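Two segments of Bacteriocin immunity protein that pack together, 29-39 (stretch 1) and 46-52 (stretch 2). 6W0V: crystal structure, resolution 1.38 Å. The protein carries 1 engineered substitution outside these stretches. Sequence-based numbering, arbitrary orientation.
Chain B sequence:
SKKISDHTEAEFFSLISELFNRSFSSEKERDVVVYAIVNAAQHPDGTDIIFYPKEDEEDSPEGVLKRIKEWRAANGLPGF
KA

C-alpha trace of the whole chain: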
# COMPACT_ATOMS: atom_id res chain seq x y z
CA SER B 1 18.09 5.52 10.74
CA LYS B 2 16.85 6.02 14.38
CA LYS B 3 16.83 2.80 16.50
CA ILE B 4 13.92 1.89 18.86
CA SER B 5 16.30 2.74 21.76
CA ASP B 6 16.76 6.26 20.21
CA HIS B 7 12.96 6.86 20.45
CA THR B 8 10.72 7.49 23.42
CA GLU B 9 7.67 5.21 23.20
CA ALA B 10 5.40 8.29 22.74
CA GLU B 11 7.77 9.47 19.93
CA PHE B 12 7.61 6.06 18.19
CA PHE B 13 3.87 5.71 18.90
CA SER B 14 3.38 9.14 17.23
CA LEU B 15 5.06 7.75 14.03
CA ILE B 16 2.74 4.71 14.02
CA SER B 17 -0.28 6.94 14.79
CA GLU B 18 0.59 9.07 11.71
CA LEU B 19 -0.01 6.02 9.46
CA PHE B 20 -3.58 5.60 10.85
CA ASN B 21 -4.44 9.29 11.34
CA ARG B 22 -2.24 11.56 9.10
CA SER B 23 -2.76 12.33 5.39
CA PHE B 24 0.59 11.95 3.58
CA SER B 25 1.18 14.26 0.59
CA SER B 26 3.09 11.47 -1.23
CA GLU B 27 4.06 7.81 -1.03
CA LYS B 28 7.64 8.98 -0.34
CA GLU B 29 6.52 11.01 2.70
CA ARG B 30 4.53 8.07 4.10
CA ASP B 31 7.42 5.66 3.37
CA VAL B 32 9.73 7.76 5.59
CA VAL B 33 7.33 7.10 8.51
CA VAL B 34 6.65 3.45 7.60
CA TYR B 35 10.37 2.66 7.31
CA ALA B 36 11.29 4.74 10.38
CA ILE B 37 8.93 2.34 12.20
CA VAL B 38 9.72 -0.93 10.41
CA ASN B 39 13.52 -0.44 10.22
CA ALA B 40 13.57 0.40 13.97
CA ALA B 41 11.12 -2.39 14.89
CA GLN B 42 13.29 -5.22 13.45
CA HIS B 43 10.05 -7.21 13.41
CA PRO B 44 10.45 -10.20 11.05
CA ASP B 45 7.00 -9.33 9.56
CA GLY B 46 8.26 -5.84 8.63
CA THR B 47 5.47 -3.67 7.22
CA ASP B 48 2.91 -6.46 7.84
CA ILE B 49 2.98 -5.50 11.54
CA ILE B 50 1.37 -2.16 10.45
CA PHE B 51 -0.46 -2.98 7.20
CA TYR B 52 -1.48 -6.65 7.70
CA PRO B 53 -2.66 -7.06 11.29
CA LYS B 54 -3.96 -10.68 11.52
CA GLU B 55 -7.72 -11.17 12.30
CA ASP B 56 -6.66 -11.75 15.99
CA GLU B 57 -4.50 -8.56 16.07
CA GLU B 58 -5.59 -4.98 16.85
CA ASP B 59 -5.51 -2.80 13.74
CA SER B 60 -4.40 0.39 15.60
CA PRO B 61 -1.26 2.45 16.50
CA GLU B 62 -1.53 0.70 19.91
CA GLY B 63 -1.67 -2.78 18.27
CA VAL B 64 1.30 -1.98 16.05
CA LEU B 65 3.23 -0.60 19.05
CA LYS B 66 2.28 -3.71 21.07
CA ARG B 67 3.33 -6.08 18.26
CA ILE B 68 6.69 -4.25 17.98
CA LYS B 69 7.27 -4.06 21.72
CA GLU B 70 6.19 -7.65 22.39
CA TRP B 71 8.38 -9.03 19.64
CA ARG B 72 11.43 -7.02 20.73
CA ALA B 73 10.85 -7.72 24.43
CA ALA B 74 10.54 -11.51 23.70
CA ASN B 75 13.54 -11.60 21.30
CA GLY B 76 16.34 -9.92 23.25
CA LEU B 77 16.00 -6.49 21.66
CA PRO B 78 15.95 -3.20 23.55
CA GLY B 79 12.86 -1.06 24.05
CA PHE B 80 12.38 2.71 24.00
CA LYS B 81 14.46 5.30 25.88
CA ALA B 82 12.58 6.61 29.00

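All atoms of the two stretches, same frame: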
# COMPACT_ATOMS: atom_id res chain seq x y z
N GLU B 29 6.64 10.41 1.36
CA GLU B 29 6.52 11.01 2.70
C GLU B 29 6.05 9.92 3.65
O GLU B 29 6.59 9.80 4.76
CB GLU B 29 5.53 12.15 2.70
CG GLU B 29 5.52 12.89 4.00
CD GLU B 29 4.55 14.03 3.93
OE1 GLU B 29 3.37 13.78 3.59
OE2 GLU B 29 4.98 15.16 4.16
N ARG B 30 5.06 9.14 3.23
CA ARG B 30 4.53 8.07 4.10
C ARG B 30 5.62 7.04 4.31
O ARG B 30 5.77 6.54 5.42
CB ARG B 30 3.31 7.40 3.51
CG ARG B 30 2.80 6.29 4.41
CD ARG B 30 1.60 5.59 3.87
NE ARG B 30 1.90 5.01 2.58
CZ ARG B 30 1.08 4.26 1.89
NH1 ARG B 30 1.47 3.82 0.70
NH2 ARG B 30 -0.11 3.95 2.37
N ASP B 31 6.38 6.71 3.28
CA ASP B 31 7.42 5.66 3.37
C ASP B 31 8.42 6.04 4.45
O ASP B 31 8.91 5.13 5.14
CB ASP B 31 8.16 5.50 2.05
CG ASP B 31 7.47 4.55 1.11
OD1 ASP B 31 6.45 3.98 1.51
OD2 ASP B 31 7.98 4.41 -0.02
N VAL B 32 8.74 7.32 4.58
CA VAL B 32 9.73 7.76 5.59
C VAL B 32 9.21 7.27 6.93
O VAL B 32 10.00 6.72 7.68
CB VAL B 32 9.93 9.28 5.58
CG1 VAL B 32 10.72 9.74 6.80
CG2 VAL B 32 10.62 9.73 4.30
N VAL B 33 7.93 7.47 7.19
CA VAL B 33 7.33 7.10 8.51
C VAL B 33 7.31 5.58 8.59
O VAL B 33 7.77 5.01 9.58
CB VAL B 33 5.94 7.72 8.67
CG1 VAL B 33 5.23 7.20 9.90
CG2 VAL B 33 6.03 9.23 8.70
N VAL B 34 6.78 4.92 7.57
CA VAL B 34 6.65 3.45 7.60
C VAL B 34 8.01 2.86 7.90
O VAL B 34 8.12 2.01 8.78
CB VAL B 34 6.10 2.90 6.28
CG1 VAL B 34 6.28 1.39 6.20
CG2 VAL B 34 4.65 3.30 6.09
N TYR B 35 9.04 3.28 7.18
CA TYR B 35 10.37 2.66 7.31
C TYR B 35 11.05 3.11 8.58
O TYR B 35 11.83 2.32 9.10
CB TYR B 35 11.17 2.85 6.03
CG TYR B 35 10.67 1.80 5.09
CD1 TYR B 35 11.06 0.48 5.25
CD2 TYR B 35 9.65 2.08 4.21
CE1 TYR B 35 10.54 -0.52 4.46
CE2 TYR B 35 9.12 1.09 3.40
CZ TYR B 35 9.57 -0.21 3.52
OH TYR B 35 9.06 -1.20 2.74
N ALA B 36 10.75 4.31 9.07
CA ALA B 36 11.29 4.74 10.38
C ALA B 36 10.81 3.69 11.38
O ALA B 36 11.61 3.21 12.20
CB ALA B 36 10.84 6.13 10.75
N ILE B 37 9.54 3.31 11.25
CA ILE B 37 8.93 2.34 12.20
C ILE B 37 9.53 0.96 11.94
O ILE B 37 10.01 0.33 12.88
CB ILE B 37 7.40 2.30 12.04
CG1 ILE B 37 6.80 3.65 12.42
CG2 ILE B 37 6.82 1.14 12.83
CD1 ILE B 37 5.43 3.85 11.91
N VAL B 38 9.41 0.48 10.72
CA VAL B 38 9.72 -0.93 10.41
C VAL B 38 11.22 -1.17 10.56
O VAL B 38 11.59 -2.21 11.08
CB VAL B 38 9.18 -1.28 9.01
CG1 VAL B 38 9.82 -2.52 8.43
CG2 VAL B 38 7.67 -1.39 9.07
N ASN B 39 12.06 -0.24 10.13
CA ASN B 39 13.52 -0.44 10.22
C ASN B 39 13.91 -0.50 11.70
O ASN B 39 14.71 -1.36 12.07
CB ASN B 39 14.30 0.63 9.47
CG ASN B 39 14.08 0.53 7.98
OD1 ASN B 39 13.64 -0.51 7.50
ND2 ASN B 39 14.39 1.60 7.27
N GLY B 46 8.04 -7.14 9.28
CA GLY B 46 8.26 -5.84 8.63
C GLY B 46 6.97 -5.06 8.54
O GLY B 46 6.24 -4.94 9.53
N THR B 47 6.61 -4.58 7.37
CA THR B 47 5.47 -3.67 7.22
C THR B 47 4.17 -4.38 7.57
O THR B 47 3.19 -3.69 7.82
CB THR B 47 5.42 -3.10 5.80
OG1 THR B 47 5.45 -4.21 4.90
CG2 THR B 47 6.58 -2.17 5.52
N ASP B 48 4.16 -5.71 7.56
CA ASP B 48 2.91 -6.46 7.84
C ASP B 48 2.41 -6.09 9.23
O ASP B 48 1.22 -6.09 9.44
CB ASP B 48 3.12 -7.97 7.81
CG ASP B 48 3.32 -8.50 6.41
OD1 ASP B 48 3.36 -7.67 5.48
OD2 ASP B 48 3.43 -9.71 6.28
N ILE B 49 3.34 -5.78 10.12
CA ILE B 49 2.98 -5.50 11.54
C ILE B 49 2.10 -4.25 11.57
O ILE B 49 1.28 -4.12 12.48
CB ILE B 49 4.28 -5.38 12.36
CG1 ILE B 49 4.10 -5.96 13.76
CG2 ILE B 49 4.82 -3.96 12.34
CD1 ILE B 49 3.93 -7.47 13.74
N ILE B 50 2.21 -3.37 10.57
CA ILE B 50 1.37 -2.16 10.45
C ILE B 50 0.19 -2.47 9.52
O ILE B 50 -0.95 -2.19 9.88
CB ILE B 50 2.19 -1.00 9.88
CG1 ILE B 50 3.41 -0.70 10.75
CG2 ILE B 50 1.30 0.22 9.69
CD1 ILE B 50 4.46 0.13 10.06
N PHE B 51 0.50 -2.98 8.33
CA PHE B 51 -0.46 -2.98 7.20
C PHE B 51 -1.28 -4.26 7.13
O PHE B 51 -2.33 -4.24 6.51
CB PHE B 51 0.28 -2.73 5.90
CG PHE B 51 0.76 -1.31 5.83
CD1 PHE B 51 -0.09 -0.31 5.39
CD2 PHE B 51 2.02 -0.97 6.27
CE1 PHE B 51 0.34 1.01 5.39
CE2 PHE B 51 2.45 0.34 6.24
CZ PHE B 51 1.60 1.33 5.80
N TYR B 52 -0.81 -5.33 7.75
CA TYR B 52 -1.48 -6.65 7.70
C TYR B 52 -1.60 -7.19 9.11
O TYR B 52 -1.13 -8.29 9.38
CB TYR B 52 -0.75 -7.57 6.74
CG TYR B 52 -0.92 -7.07 5.34
CD1 TYR B 52 -2.03 -7.42 4.62
CD2 TYR B 52 -0.05 -6.13 4.82
CE1 TYR B 52 -2.25 -6.92 3.35
CE2 TYR B 52 -0.25 -5.61 3.55
CZ TYR B 52 -1.36 -6.01 2.83
OH TYR B 52 -1.56 -5.52 1.58

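The contact between stretch 1, a run of helix, and stretch 2, a loop leading into a short helix, is almost entirely apolar. With hydrogens placed, no hydrogen bond crosses it. In all, 344 Å² is buried, both sides summed; the close contacts are side-chain packing together with approaches of Val-38 to the CA atoms of Gly-46 and Thr-47.

Aliphatic packing centres on Ile-50. Its CD1 atom lies 3.8 Å from Ile-37 CG2 and 3.7 Å from Val-38 CG2, and a looser 4.4 Å from Val-34 CG1. Val-34, Ile-37 and Val-38 follow the i, i+3, i+4 spacing that places side chains on one side of a helix, and all three CA-to-CB bonds point toward stretch 2. Ile-50, with chi1 m and chi2 t, also points its CA-to-CB bond toward its partner, and the methyl at its tip is the atom that meets all three residues.

Thr-47 packs through its methyl group. Thr-47 CG2 is 3.6 Å from Val-34 CG1 and 3.8 Å from Val-38 CG2, although the CA-to-CB bond of Thr-47 points sideways. The chi1 p rotamer directs CG2 to these valines, while OG1 is hydrogen-bonded elsewhere in the structure. Tyr-35 reaches the same methyl from a CA-to-CB bond that points away: its OH comes within 3.8 Å of Thr-47 CG2. That is a van der Waals approach to a carbon, and the methyl sits obliquely to the ring.

Aromatic contacts involve Phe-51. Val-34 CG2 approaches Phe-51 CZ at 3.6 Å, lying at the ring edge near its plane, so the methyl does not cover the face. Arg-30 NH2 is 4.2 Å from Phe-51 CE1 in an oblique arrangement, a loose contact that gives no evidence of stacking.

Side chain meets backbone at Val-38, where the CA atoms of the two stretches come nearest: Val-38 CA to Gly-46 CA is 5.4 Å. Val-38 CG1 lies 3.7 Å from Gly-46 CA, and Val-38 CG2 lies 3.7 Å from Thr-47 CA. Gly-46 has a phi of 49° and psi of -128°, and the positive phi by itself favours glycine. An ideal CB there would stand 3.8 Å from Val-38 CG1, a contact distance, so the packing alone does not demonstrate a steric need for glycine.

Backbone hydrogen bonds stay within each stretch. Val-38 N to Val-34 O at 2.8 Å maintains the helix carrying the valines, and Phe-51 N to Thr-47 O, also 2.8 Å, links two residues of stretch 2 that both touch Val-34.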